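Penicillin-binding protein 2B (Streptococcus pneumoniae, PDB 2WAE) probably cross-links the peptides of adjacent glycan strands as a transpeptidase of the peptidoglycan elongation machinery, and binds penicillin. Local coordinates at residues E62-S67 with G305-L310; E73-Q78 with D222-E227; L230-G235 with D373-V378; E548-N553 with L562-D567. All blocks are in the same frame, centred on the assembly; numbering follows the deposited sequence.

Contacts 1 and 4 belong to one mixed four-stranded sheet, ordered 63-64, 307-310, 547-553 and 559-565, and their centres lie about 9 Å apart; a salt bridge from Lys-306 to Asp-552 ties them across the two middle strands. Contact 2 is nested in the chain loop that contact 1 closes, with centres about 15 Å apart, and Glu-62 packs against Asn-74 and Arg-223. Contact 3, centred about 16 Å from contact 1, meets it through Leu-310 against Leu-230 and Ile-63 against Val-234. Contacts 2 and 4 do not touch, their nearest atoms being about 7 Å apart. All four lie away from the zinc site and from Ser-386, the presumed acylated serine of the transpeptidase domain.

Contact 1 (E62-S67 with G305-L310); sequences EIYDAS and GKNIKL. Unlike the reference sequence in segment 305-310: Lys-306 (reference Asn).
Ile-63 and Ile-308 stand side by side on one face of a short parallel strand pair, the tightly packed part of this contact. CG1 of Ile-63 lies 3.8 Å from CD1 of Ile-308, and the CG2 branch of Ile-63 touches the same methyl, so the tip of one isoleucine rests against the fork of the other. Ile-308 carries CG1 between its backbone N and carbonyl carbon (chi1 56°), which swings CD1 toward strand 63-64. Farther along, Ile-63 CG2 meets Leu-310 CD2 at 4.0 Å, and Leu-71 with residues of helix 267-271 packs against this apolar face.

Ile-308 is gripped at both backbone poles: its N donates to Glu-62 O at 3.2 Å, and its O accepts from Tyr-64 N at 3.0 Å. The next rung runs from Leu-310 N to Tyr-64 O over 2.7 Å.

On the reverse face the buried Tyr-64 ring turns its edge to the neighbouring strand, CE2 lying 3.9 Å from Asn-307 CB. The looser side is the end at Ala-66 and Lys-309, both partly exposed. Chi1 of Lys-309 (-158°) brings CG to 3.2 Å from Asp-65 O, and a bend at chi3 (93°) carries CE past Ala-66 O. Asp-65, buried, accepts from Leu-314 N through OD2.

The chemistry is therefore two-sided: branched aliphatics seal one face, whereas the Tyr-64 ring and Lys-309 stem occupy the other, the stem passing two carbonyls where the first strand ends, and the backbone bonds between supply the polar pairing that a buried strand pair needs.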
loop_
_atom_site.group_PDB
_atom_site.type_symbol
_atom_site.label_atom_id
_atom_site.label_comp_id
_atom_site.label_asym_id
_atom_site.label_seq_id
_atom_site.Cartn_x
_atom_site.Cartn_y
_atom_site.Cartn_z
ATOM N N GLU A 62 14.696 -6.734 -8.487
ATOM C CA GLU A 62 13.569 -6.358 -9.322
ATOM C C GLU A 62 12.219 -6.984 -8.934
ATOM O O GLU A 62 12.165 -7.934 -8.145
ATOM C CB GLU A 62 13.917 -6.519 -10.803
ATOM C CG GLU A 62 14.759 -5.362 -11.323
ATOM C CD GLU A 62 15.643 -5.740 -12.491
ATOM O OE1 GLU A 62 16.337 -4.848 -13.026
ATOM O OE2 GLU A 62 15.651 -6.929 -12.871
ATOM N N ILE A 63 11.140 -6.426 -9.481
ATOM C CA ILE A 63 9.778 -6.858 -9.163
ATOM C C ILE A 63 9.056 -7.487 -10.367
ATOM O O ILE A 63 8.980 -6.888 -11.439
ATOM C CB ILE A 63 8.973 -5.689 -8.569
ATOM C CG1 ILE A 63 9.783 -5.035 -7.443
ATOM C CG2 ILE A 63 7.622 -6.170 -8.034
ATOM C CD1 ILE A 63 9.098 -3.849 -6.784
ATOM N N TYR A 64 8.531 -8.698 -10.185
ATOM C CA TYR A 64 7.991 -9.486 -11.297
ATOM C C TYR A 64 6.563 -9.924 -11.028
ATOM O O TYR A 64 6.227 -10.265 -9.890
ATOM C CB TYR A 64 8.854 -10.733 -11.518
ATOM C CG TYR A 64 10.283 -10.412 -11.885
ATOM C CD1 TYR A 64 10.697 -10.410 -13.212
ATOM C CD2 TYR A 64 11.213 -10.093 -10.904
ATOM C CE1 TYR A 64 12.000 -10.105 -13.552
ATOM C CE2 TYR A 64 12.516 -9.790 -11.229
ATOM C CZ TYR A 64 12.909 -9.800 -12.553
ATOM O OH TYR A 64 14.212 -9.494 -12.868
ATOM N N ASP A 65 5.733 -9.946 -12.067
ATOM C CA ASP A 65 4.352 -10.389 -11.895
ATOM C C ASP A 65 4.256 -11.907 -11.760
ATOM O O ASP A 65 5.266 -12.597 -11.811
ATOM C CB ASP A 65 3.445 -9.872 -13.009
ATOM C CG ASP A 65 3.428 -10.787 -14.221
ATOM O OD1 ASP A 65 4.489 -11.330 -14.594
ATOM O OD2 ASP A 65 2.347 -10.965 -14.817
ATOM N N ALA A 66 3.043 -12.417 -11.573
ATOM C CA ALA A 66 2.826 -13.835 -11.303
ATOM C C ALA A 66 3.359 -14.744 -12.406
ATOM O O ALA A 66 3.607 -15.919 -12.170
ATOM C CB ALA A 66 1.347 -14.107 -11.032
ATOM N N SER A 67 3.550 -14.190 -13.599
ATOM C CA SER A 67 3.978 -14.971 -14.758
ATOM C C SER A 67 5.416 -14.656 -15.167
ATOM O O SER A 67 5.966 -15.288 -16.073
ATOM C CB SER A 67 3.048 -14.720 -15.948
ATOM O OG SER A 67 3.380 -13.498 -16.592
ATOM N N GLY A 305 20.419 -7.028 -5.502
ATOM C CA GLY A 305 19.355 -7.371 -4.560
ATOM C C GLY A 305 18.561 -8.597 -4.977
ATOM O O GLY A 305 18.497 -8.934 -6.161
ATOM N N LYS A 306 17.966 -9.282 -4.006
ATOM C CA LYS A 306 17.059 -10.388 -4.308
ATOM C C LYS A 306 15.728 -9.914 -4.889
ATOM O O LYS A 306 15.268 -8.811 -4.584
ATOM C CB LYS A 306 16.805 -11.227 -3.059
ATOM C CG LYS A 306 18.077 -11.737 -2.422
ATOM C CD LYS A 306 18.882 -12.602 -3.383
ATOM C CE LYS A 306 20.262 -12.894 -2.813
ATOM N NZ LYS A 306 20.855 -14.142 -3.368
ATOM N N ASN A 307 15.113 -10.756 -5.718
ATOM C CA ASN A 307 13.878 -10.404 -6.416
ATOM C C ASN A 307 12.611 -10.822 -5.666
ATOM O O ASN A 307 12.660 -11.729 -4.836
ATOM C CB ASN A 307 13.857 -11.057 -7.798
ATOM C CG ASN A 307 15.123 -10.802 -8.589
ATOM O OD1 ASN A 307 15.839 -11.742 -8.935
ATOM N ND2 ASN A 307 15.397 -9.536 -8.902
ATOM N N ILE A 308 11.492 -10.159 -5.960
ATOM C CA ILE A 308 10.171 -10.564 -5.469
ATOM C C ILE A 308 9.200 -10.819 -6.615
ATOM O O ILE A 308 9.138 -10.045 -7.570
ATOM C CB ILE A 308 9.509 -9.503 -4.565
ATOM C CG1 ILE A 308 9.405 -8.158 -5.276
ATOM C CG2 ILE A 308 10.228 -9.372 -3.229
ATOM C CD1 ILE A 308 8.694 -7.122 -4.465
ATOM N N LYS A 309 8.450 -11.912 -6.527
ATOM C CA LYS A 309 7.405 -12.209 -7.503
ATOM C C LYS A 309 6.045 -11.965 -6.883
ATOM O O LYS A 309 5.813 -12.351 -5.743
ATOM C CB LYS A 309 7.468 -13.659 -7.969
ATOM C CG LYS A 309 6.802 -13.851 -9.318
ATOM C CD LYS A 309 7.211 -15.156 -9.987
ATOM C CE LYS A 309 6.237 -16.268 -9.647
ATOM N NZ LYS A 309 6.507 -17.439 -10.516
ATOM N N LEU A 310 5.146 -11.318 -7.611
ATOM C CA LEU A 310 3.814 -11.050 -7.065
ATOM C C LEU A 310 2.811 -12.203 -7.211
ATOM O O LEU A 310 3.014 -13.164 -7.952
ATOM C CB LEU A 310 3.244 -9.761 -7.659
ATOM C CG LEU A 310 4.159 -8.537 -7.656
ATOM C CD1 LEU A 310 3.368 -7.285 -8.022
ATOM C CD2 LEU A 310 4.825 -8.381 -6.308
#

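Contact 2 (E73-Q78 with D222-E227); sequences ENTLKQ and DRKILE. Unlike the reference sequence in segment 222-227: Ile-225 (reference Val).
The amide of Asn-74 and the guanidinium of Arg-223 meet edge on, not stacked, their planes 32° apart. Asn-74 OD1 lies at the guanidinium edge, almost in its plane, and accepts a hydrogen bond from Arg-223 NH1 at 3.0 Å; seen from the amide, this donor is tilted out of the carbonyl plane. Arg-223 leaves the backbone with CG anti to N, then bends at chi2 (78°), which folds the chain over toward strand 73-78 and sets CD 3.4 Å from the same OD1. Both flat groups have further partners: Asn-74 ND2 donates to Arg-60 O, while Arg-223 NH2 reaches Gly-61 O and forms a salt bridge with Glu-269.

The opposite face carries Glu-73, Thr-75, Asp-222 and Lys-224. Glu-73 and Lys-224 lie alongside each other and touch through their stems, CB of the glutamate to CG of the lysine at 3.4 Å, while their charged ends stay apart. The Thr-75 side chain slants across that of Asp-222, Thr-75 CG2 resting 3.7 Å from Asp-222 CB. Lys-77 comes across the aspartate at about a right angle, NZ to Asp-222 OD1 being a weak salt bridge of 3.5 Å on the surface. Leu-226 adds CD2 against Glu-73 CB beyond the last pair.

Backbone bonds join Glu-73 with Lys-224 and Thr-75 with Asp-222 in both directions, the shortest being Glu-73 N to Lys-224 O at 2.8 Å. Asn-74 and Arg-223 form the non-hydrogen-bonded pair between these two hydrogen-bonded ones, the regular alternation of antiparallel strands, here central strand 72-83 and edge strand 215-225 of a three-stranded sheet in the family's dimerisation region.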
loop_
_atom_site.group_PDB
_atom_site.type_symbol
_atom_site.label_atom_id
_atom_site.label_comp_id
_atom_site.label_asym_id
_atom_site.label_seq_id
_atom_site.Cartn_x
_atom_site.Cartn_y
_atom_site.Cartn_z
ATOM N N GLU A 73 12.680 -1.524 -13.985
ATOM C CA GLU A 73 13.863 -1.542 -14.833
ATOM C C GLU A 73 15.073 -0.957 -14.108
ATOM O O GLU A 73 15.002 0.141 -13.546
ATOM C CB GLU A 73 13.586 -0.721 -16.098
ATOM C CG GLU A 73 14.653 -0.806 -17.191
ATOM C CD GLU A 73 14.597 -2.105 -17.985
ATOM O OE1 GLU A 73 14.930 -3.166 -17.403
ATOM O OE2 GLU A 73 14.234 -2.055 -19.187
ATOM N N ASN A 74 16.184 -1.687 -14.116
ATOM C CA ASN A 74 17.463 -1.083 -13.755
ATOM C C ASN A 74 18.223 -0.735 -15.021
ATOM O O ASN A 74 18.791 -1.608 -15.680
ATOM C CB ASN A 74 18.304 -2.019 -12.896
ATOM C CG ASN A 74 17.791 -2.122 -11.479
ATOM O OD1 ASN A 74 17.048 -1.257 -10.999
ATOM N ND2 ASN A 74 18.183 -3.190 -10.797
ATOM N N THR A 75 18.203 0.541 -15.380
ATOM C CA THR A 75 18.908 0.964 -16.569
ATOM C C THR A 75 20.316 1.387 -16.155
ATOM O O THR A 75 20.491 2.242 -15.290
ATOM C CB THR A 75 18.091 1.990 -17.409
ATOM O OG1 THR A 75 18.970 2.721 -18.270
ATOM C CG2 THR A 75 17.284 2.955 -16.537
ATOM N N LEU A 76 21.316 0.735 -16.736
ATOM C CA LEU A 76 22.703 0.910 -16.320
ATOM C C LEU A 76 23.309 2.193 -16.893
ATOM O O LEU A 76 23.154 2.477 -18.080
ATOM C CB LEU A 76 23.494 -0.324 -16.757
ATOM C CG LEU A 76 24.887 -0.605 -16.199
ATOM C CD1 LEU A 76 25.058 -2.109 -16.002
ATOM C CD2 LEU A 76 25.962 -0.043 -17.138
ATOM N N LYS A 77 23.988 2.971 -16.051
ATOM C CA LYS A 77 24.621 4.225 -16.476
ATOM C C LYS A 77 25.996 4.432 -15.835
ATOM O O LYS A 77 26.343 3.735 -14.881
ATOM C CB LYS A 77 23.726 5.411 -16.116
ATOM C CG LYS A 77 23.457 5.535 -14.630
ATOM C CD LYS A 77 22.913 6.903 -14.241
ATOM C CE LYS A 77 22.646 6.958 -12.742
ATOM N NZ LYS A 77 22.369 8.347 -12.292
ATOM N N GLN A 78 26.764 5.402 -16.327
ATOM C CA GLN A 78 28.057 5.706 -15.713
ATOM C C GLN A 78 28.118 7.066 -15.030
ATOM O O GLN A 78 27.635 8.055 -15.571
ATOM C CB GLN A 78 29.189 5.578 -16.732
ATOM C CG GLN A 78 29.272 4.191 -17.326
ATOM C CD GLN A 78 30.564 3.967 -18.048
ATOM O OE1 GLN A 78 31.624 3.962 -17.432
ATOM N NE2 GLN A 78 30.489 3.777 -19.361
ATOM N N ASP A 222 19.870 3.770 -12.932
ATOM C CA ASP A 222 18.613 4.502 -12.774
ATOM C C ASP A 222 17.499 3.481 -12.612
ATOM O O ASP A 222 17.516 2.414 -13.234
ATOM C CB ASP A 222 18.320 5.437 -13.957
ATOM C CG ASP A 222 18.948 6.818 -13.786
ATOM O OD1 ASP A 222 19.053 7.296 -12.635
ATOM O OD2 ASP A 222 19.344 7.429 -14.804
ATOM N N ARG A 223 16.551 3.800 -11.742
ATOM C CA ARG A 223 15.405 2.934 -11.527
ATOM C C ARG A 223 14.227 3.550 -12.270
ATOM O O ARG A 223 13.926 4.738 -12.111
ATOM C CB ARG A 223 15.104 2.840 -10.029
ATOM C CG ARG A 223 13.962 1.925 -9.659
ATOM C CD ARG A 223 14.418 0.490 -9.714
ATOM N NE ARG A 223 13.615 -0.355 -8.839
ATOM C CZ ARG A 223 13.849 -1.644 -8.624
ATOM N NH1 ARG A 223 14.865 -2.237 -9.236
ATOM N NH2 ARG A 223 13.071 -2.338 -7.797
ATOM N N LYS A 224 13.578 2.754 -13.110
ATOM C CA LYS A 224 12.335 3.211 -13.694
ATOM C C LYS A 224 11.210 2.194 -13.533
ATOM O O LYS A 224 11.452 0.991 -13.500
ATOM C CB LYS A 224 12.513 3.670 -15.137
ATOM C CG LYS A 224 12.911 2.602 -16.123
ATOM C CD LYS A 224 12.735 3.160 -17.529
ATOM C CE LYS A 224 13.330 2.248 -18.584
ATOM N NZ LYS A 224 13.791 3.051 -19.747
ATOM N N ILE A 225 9.988 2.700 -13.390
ATOM C CA ILE A 225 8.803 1.862 -13.316
ATOM C C ILE A 225 8.288 1.709 -14.739
ATOM O O ILE A 225 8.308 2.663 -15.522
ATOM C CB ILE A 225 7.705 2.505 -12.444
ATOM C CG1 ILE A 225 8.310 3.096 -11.166
ATOM C CG2 ILE A 225 6.638 1.492 -12.107
ATOM C CD1 ILE A 225 7.623 4.375 -10.691
ATOM N N LEU A 226 7.843 0.500 -15.066
ATOM C CA LEU A 226 7.351 0.208 -16.401
ATOM C C LEU A 226 5.859 0.491 -16.492
ATOM O O LEU A 226 5.130 0.349 -15.514
ATOM C CB LEU A 226 7.659 -1.240 -16.771
ATOM C CG LEU A 226 9.137 -1.621 -16.903
ATOM C CD1 LEU A 226 9.263 -2.883 -17.740
ATOM C CD2 LEU A 226 9.971 -0.505 -17.527
ATOM N N GLU A 227 5.408 0.903 -17.668
ATOM C CA GLU A 227 4.004 1.212 -17.855
ATOM C C GLU A 227 3.180 -0.078 -17.835
ATOM O O GLU A 227 3.081 -0.775 -18.841
ATOM C CB GLU A 227 3.821 1.994 -19.157
ATOM C CG GLU A 227 2.464 2.661 -19.303
ATOM C CD GLU A 227 2.156 3.061 -20.737
ATOM O OE1 GLU A 227 3.060 3.615 -21.402
ATOM O OE2 GLU A 227 1.017 2.824 -21.200
#

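Contact 3 (L230-G235 with D373-V378); sequences LSSIVG and DSLGTV
A weakly bonded helical turn bearing Ser-232 and Ile-233 packs against a type I beta turn, Asp-373 to Gly-376, whose two central residues, Ser-374 and Leu-375, make the contact. Leu-375 reaches across with its isobutyl end: CD1 lies 3.7 Å from Ser-232 OG, and CD2 comes to 4.3 Å from Ile-233 CG1. Ser-374 holds OG between its backbone N and carbonyl carbon (chi1 63°), which turns the hydroxyl to the same helical turn, OG touching Ile-233 CG1 at 3.7 Å and Ser-232 CB at 3.9 Å.

No hydrogen bond crosses here; the joint is van der Waals contact between an element in the dimerisation-family region and the transpeptidase domain, where the beta turn leads from strand 370-372 into helix 376-379. The turn is closed by Gly-376 N to Asp-373 O at 2.9 Å. Ser-374 O accepts a hydrogen bond from Thr-377 OG1 over 2.6 Å. Ile-233 also packs on Met-358 of strand 355-363, and Leu-375 on Tyr-267 of helix 267-271. On the other side of the joint, the helical turn ends at Gly-235, which leaves helical geometry with phi 88°.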
loop_
_atom_site.group_PDB
_atom_site.type_symbol
_atom_site.label_atom_id
_atom_site.label_comp_id
_atom_site.label_asym_id
_atom_site.label_seq_id
_atom_site.Cartn_x
_atom_site.Cartn_y
_atom_site.Cartn_z
ATOM N N LEU A 230 0.106 -2.471 -12.752
ATOM C CA LEU A 230 0.664 -2.607 -11.409
ATOM C C LEU A 230 1.719 -1.551 -11.086
ATOM O O LEU A 230 2.412 -1.660 -10.082
ATOM C CB LEU A 230 1.259 -3.999 -11.195
ATOM C CG LEU A 230 0.295 -5.170 -11.356
ATOM C CD1 LEU A 230 0.983 -6.497 -11.063
ATOM C CD2 LEU A 230 -0.923 -4.967 -10.462
ATOM N N SER A 231 1.845 -0.525 -11.919
ATOM C CA SER A 231 2.943 0.421 -11.763
ATOM C C SER A 231 2.760 1.291 -10.529
ATOM O O SER A 231 3.732 1.756 -9.942
ATOM C CB SER A 231 3.093 1.296 -13.003
ATOM O OG SER A 231 2.004 2.188 -13.129
ATOM N N SER A 232 1.506 1.505 -10.148
ATOM C CA SER A 232 1.149 2.327 -8.998
ATOM C C SER A 232 1.457 1.610 -7.677
ATOM O O SER A 232 1.890 2.227 -6.708
ATOM C CB SER A 232 -0.338 2.687 -9.091
ATOM O OG SER A 232 -0.572 3.992 -8.602
ATOM N N ILE A 233 1.251 0.298 -7.657
ATOM C CA ILE A 233 1.483 -0.515 -6.465
ATOM C C ILE A 233 2.960 -0.759 -6.169
ATOM O O ILE A 233 3.363 -0.931 -5.023
ATOM C CB ILE A 233 0.787 -1.885 -6.551
ATOM C CG1 ILE A 233 -0.685 -1.715 -6.906
ATOM C CG2 ILE A 233 0.830 -2.576 -5.206
ATOM C CD1 ILE A 233 -1.488 -2.998 -6.740
ATOM N N VAL A 234 3.773 -0.796 -7.212
ATOM C CA VAL A 234 5.201 -1.019 -7.048
ATOM C C VAL A 234 5.848 -0.003 -6.104
ATOM O O VAL A 234 6.745 -0.355 -5.339
ATOM C CB VAL A 234 5.898 -0.990 -8.404
ATOM C CG1 VAL A 234 7.374 -0.660 -8.246
ATOM C CG2 VAL A 234 5.670 -2.306 -9.114
ATOM N N GLY A 235 5.385 1.242 -6.143
ATOM C CA GLY A 235 5.923 2.273 -5.267
ATOM C C GLY A 235 7.123 2.987 -5.857
ATOM O O GLY A 235 7.474 2.784 -7.023
ATOM N N ASP A 373 -6.989 3.748 -10.333
ATOM C CA ASP A 373 -6.793 3.961 -8.903
ATOM C C ASP A 373 -6.801 2.646 -8.145
ATOM O O ASP A 373 -7.637 2.463 -7.266
ATOM C CB ASP A 373 -7.894 4.857 -8.324
ATOM C CG ASP A 373 -7.625 5.279 -6.878
ATOM O OD1 ASP A 373 -6.463 5.227 -6.422
ATOM O OD2 ASP A 373 -8.576 5.690 -6.183
ATOM N N SER A 374 -5.872 1.749 -8.479
ATOM C CA SER A 374 -5.694 0.461 -7.796
ATOM C C SER A 374 -5.344 0.629 -6.310
ATOM O O SER A 374 -5.619 -0.255 -5.499
ATOM C CB SER A 374 -4.609 -0.367 -8.495
ATOM O OG SER A 374 -3.351 0.289 -8.413
ATOM N N LEU A 375 -4.742 1.755 -5.941
ATOM C CA LEU A 375 -4.404 2.000 -4.540
ATOM C C LEU A 375 -5.634 2.432 -3.770
ATOM O O LEU A 375 -5.602 2.509 -2.544
ATOM C CB LEU A 375 -3.350 3.097 -4.394
ATOM C CG LEU A 375 -1.980 2.839 -5.012
ATOM C CD1 LEU A 375 -1.152 4.111 -4.905
ATOM C CD2 LEU A 375 -1.324 1.670 -4.320
ATOM N N GLY A 376 -6.708 2.728 -4.490
ATOM C CA GLY A 376 -7.951 3.115 -3.848
ATOM C C GLY A 376 -8.462 1.960 -3.018
ATOM O O GLY A 376 -9.155 2.178 -2.020
ATOM N N THR A 377 -8.115 0.740 -3.440
ATOM C CA THR A 377 -8.549 -0.494 -2.765
ATOM C C THR A 377 -8.056 -0.609 -1.315
ATOM O O THR A 377 -8.627 -1.355 -0.517
ATOM C CB THR A 377 -8.137 -1.752 -3.567
ATOM O OG1 THR A 377 -6.717 -1.780 -3.735
ATOM C CG2 THR A 377 -8.787 -1.756 -4.945
ATOM N N VAL A 378 -6.992 0.119 -0.978
ATOM C CA VAL A 378 -6.428 0.043 0.372
ATOM C C VAL A 378 -6.432 1.394 1.077
ATOM O O VAL A 378 -6.222 1.463 2.288
ATOM C CB VAL A 378 -4.991 -0.557 0.398
ATOM C CG1 VAL A 378 -5.005 -2.024 0.027
ATOM C CG2 VAL A 378 -4.056 0.191 -0.523
#

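Contact 4 (E548-N553 with L562-D567); sequences EGIYDN and LIQAID. Unlike the reference sequence in segment 548-553: Asp-552 (reference Gly). Unlike the reference sequence in segment 562-567: Ala-565 (reference Gln), Ile-566 (reference Leu), Asp-567 (reference Gln).
Leu-562 and Tyr-551 interlock on one face of a beta hairpin whose strands, 547-553 and 559-565, slip by one residue at a classic bulge. Ile-563 and Gln-564 both face Ile-550, and their N atoms share its O as acceptor, at 2.8 Å from Ile-563 N and 3.3 Å from Gln-564 N. Leu-562 is the bump: CG stands anti to its backbone N (chi1 -174°), carrying CD1 over one face of the tyrosine ring in a CH-pi contact 3.8 Å from the centroid. The same methyl settles into the hollow above Gly-549, which has no side chain, at 4.2 Å from its CA.

On the reverse face Ile-550 extends toward the residues just after the partner strand, and its CD1 abuts Ile-566 CG1 at 3.9 Å. Ile-563, which at the bulge points toward strand 547-553, threads its chain past the Asp-552 backbone until CD1 lies 3.4 Å from Asp-552 OD2; the other carboxylate oxygen of that aspartate pairs with Lys-306. Beyond Gly-549, Ile-566 N donates to Glu-548 O. At the rim of the ring under Leu-562, Tyr-551 OH donates to Glu-548 OE2 on its syn lone pair, over 2.8 Å.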
loop_
_atom_site.group_PDB
_atom_site.type_symbol
_atom_site.label_atom_id
_atom_site.label_comp_id
_atom_site.label_asym_id
_atom_site.label_seq_id
_atom_site.Cartn_x
_atom_site.Cartn_y
_atom_site.Cartn_z
ATOM N N GLU A 548 4.485 -13.274 -3.613
ATOM C CA GLU A 548 4.324 -14.729 -3.556
ATOM C C GLU A 548 5.553 -15.381 -2.941
ATOM O O GLU A 548 5.447 -16.125 -1.965
ATOM C CB GLU A 548 4.040 -15.311 -4.951
ATOM C CG GLU A 548 3.757 -16.810 -4.996
ATOM C CD GLU A 548 5.028 -17.655 -5.091
ATOM O OE1 GLU A 548 5.142 -18.669 -4.363
ATOM O OE2 GLU A 548 5.926 -17.312 -5.893
ATOM N N GLY A 549 6.716 -15.096 -3.517
ATOM C CA GLY A 549 7.973 -15.565 -2.960
ATOM C C GLY A 549 9.110 -14.596 -3.214
ATOM O O GLY A 549 8.977 -13.666 -4.008
ATOM N N ILE A 550 10.229 -14.819 -2.532
ATOM C CA ILE A 550 11.444 -14.059 -2.770
ATOM C C ILE A 550 12.359 -14.925 -3.633
ATOM O O ILE A 550 12.507 -16.115 -3.364
ATOM C CB ILE A 550 12.100 -13.656 -1.432
ATOM C CG1 ILE A 550 11.297 -12.540 -0.761
ATOM C CG2 ILE A 550 13.517 -13.168 -1.628
ATOM C CD1 ILE A 550 10.364 -13.027 0.295
ATOM N N TYR A 551 12.944 -14.329 -4.673
ATOM C CA TYR A 551 13.689 -15.053 -5.704
ATOM C C TYR A 551 15.122 -14.556 -5.859
ATOM O O TYR A 551 15.404 -13.390 -5.585
ATOM C CB TYR A 551 12.963 -14.964 -7.054
ATOM C CG TYR A 551 11.721 -15.817 -7.073
ATOM C CD1 TYR A 551 10.536 -15.353 -6.509
ATOM C CD2 TYR A 551 11.737 -17.098 -7.613
ATOM C CE1 TYR A 551 9.397 -16.139 -6.486
ATOM C CE2 TYR A 551 10.597 -17.892 -7.605
ATOM C CZ TYR A 551 9.433 -17.406 -7.038
ATOM O OH TYR A 551 8.289 -18.168 -7.014
ATOM N N ASP A 552 16.004 -15.450 -6.310
ATOM C CA ASP A 552 17.407 -15.147 -6.588
ATOM C C ASP A 552 17.492 -14.533 -7.980
ATOM O O ASP A 552 16.468 -14.313 -8.623
ATOM C CB ASP A 552 18.226 -16.444 -6.589
ATOM C CG ASP A 552 19.460 -16.377 -5.689
ATOM O OD1 ASP A 552 19.960 -15.266 -5.394
ATOM O OD2 ASP A 552 19.938 -17.458 -5.275
ATOM N N ASN A 553 18.712 -14.266 -8.438
ATOM C CA ASN A 553 18.960 -13.886 -9.831
ATOM C C ASN A 553 19.668 -14.986 -10.622
ATOM O O ASN A 553 20.520 -15.689 -10.075
ATOM C CB ASN A 553 19.810 -12.613 -9.919
ATOM C CG ASN A 553 19.336 -11.523 -8.989
ATOM O OD1 ASN A 553 19.426 -11.658 -7.774
ATOM N ND2 ASN A 553 18.858 -10.420 -9.555
ATOM N N LEU A 562 13.747 -19.960 -6.435
ATOM C CA LEU A 562 13.064 -19.618 -5.201
ATOM C C LEU A 562 13.983 -19.618 -3.985
ATOM O O LEU A 562 14.729 -20.567 -3.761
ATOM C CB LEU A 562 11.885 -20.561 -4.984
ATOM C CG LEU A 562 11.000 -20.220 -3.789
ATOM C CD1 LEU A 562 10.386 -18.829 -3.955
ATOM C CD2 LEU A 562 9.938 -21.296 -3.606
ATOM N N ILE A 563 13.926 -18.536 -3.215
ATOM C CA ILE A 563 14.613 -18.445 -1.929
ATOM C C ILE A 563 13.623 -18.754 -0.796
ATOM O O ILE A 563 13.795 -19.719 -0.053
ATOM C CB ILE A 563 15.243 -17.044 -1.720
ATOM C CG1 ILE A 563 16.150 -16.655 -2.897
ATOM C CG2 ILE A 563 15.999 -16.966 -0.400
ATOM C CD1 ILE A 563 17.254 -17.650 -3.180
ATOM N N GLN A 564 12.574 -17.947 -0.670
ATOM C CA GLN A 564 11.613 -18.132 0.408
ATOM C C GLN A 564 10.204 -17.789 -0.067
ATOM O O GLN A 564 9.901 -16.631 -0.341
ATOM C CB GLN A 564 11.997 -17.265 1.612
ATOM C CG GLN A 564 11.121 -17.459 2.848
ATOM C CD GLN A 564 11.354 -16.393 3.914
ATOM O OE1 GLN A 564 12.378 -16.403 4.607
ATOM N NE2 GLN A 564 10.398 -15.471 4.053
ATOM N N ALA A 565 9.351 -18.802 -0.175
ATOM C CA ALA A 565 7.951 -18.567 -0.494
ATOM C C ALA A 565 7.258 -17.977 0.719
ATOM O O ALA A 565 7.281 -18.562 1.802
ATOM C CB ALA A 565 7.263 -19.856 -0.902
ATOM N N ILE A 566 6.649 -16.814 0.519
ATOM C CA ILE A 566 5.823 -16.164 1.528
ATOM C C ILE A 566 4.608 -17.021 1.885
ATOM O O ILE A 566 3.730 -17.263 1.062
ATOM C CB ILE A 566 5.426 -14.743 1.063
ATOM C CG1 ILE A 566 6.664 -13.846 1.148
ATOM C CG2 ILE A 566 4.282 -14.180 1.907
ATOM C CD1 ILE A 566 6.481 -12.448 0.625
ATOM N N ASP A 567 4.572 -17.482 3.130
ATOM C CA ASP A 567 3.604 -18.486 3.535
ATOM C C ASP A 567 2.382 -17.862 4.193
ATOM O O ASP A 567 2.420 -16.705 4.620
ATOM C CB ASP A 567 4.279 -19.532 4.424
ATOM C CG ASP A 567 5.253 -20.417 3.640
ATOM O OD1 ASP A 567 5.010 -20.675 2.435
ATOM O OD2 ASP A 567 6.272 -20.853 4.221
#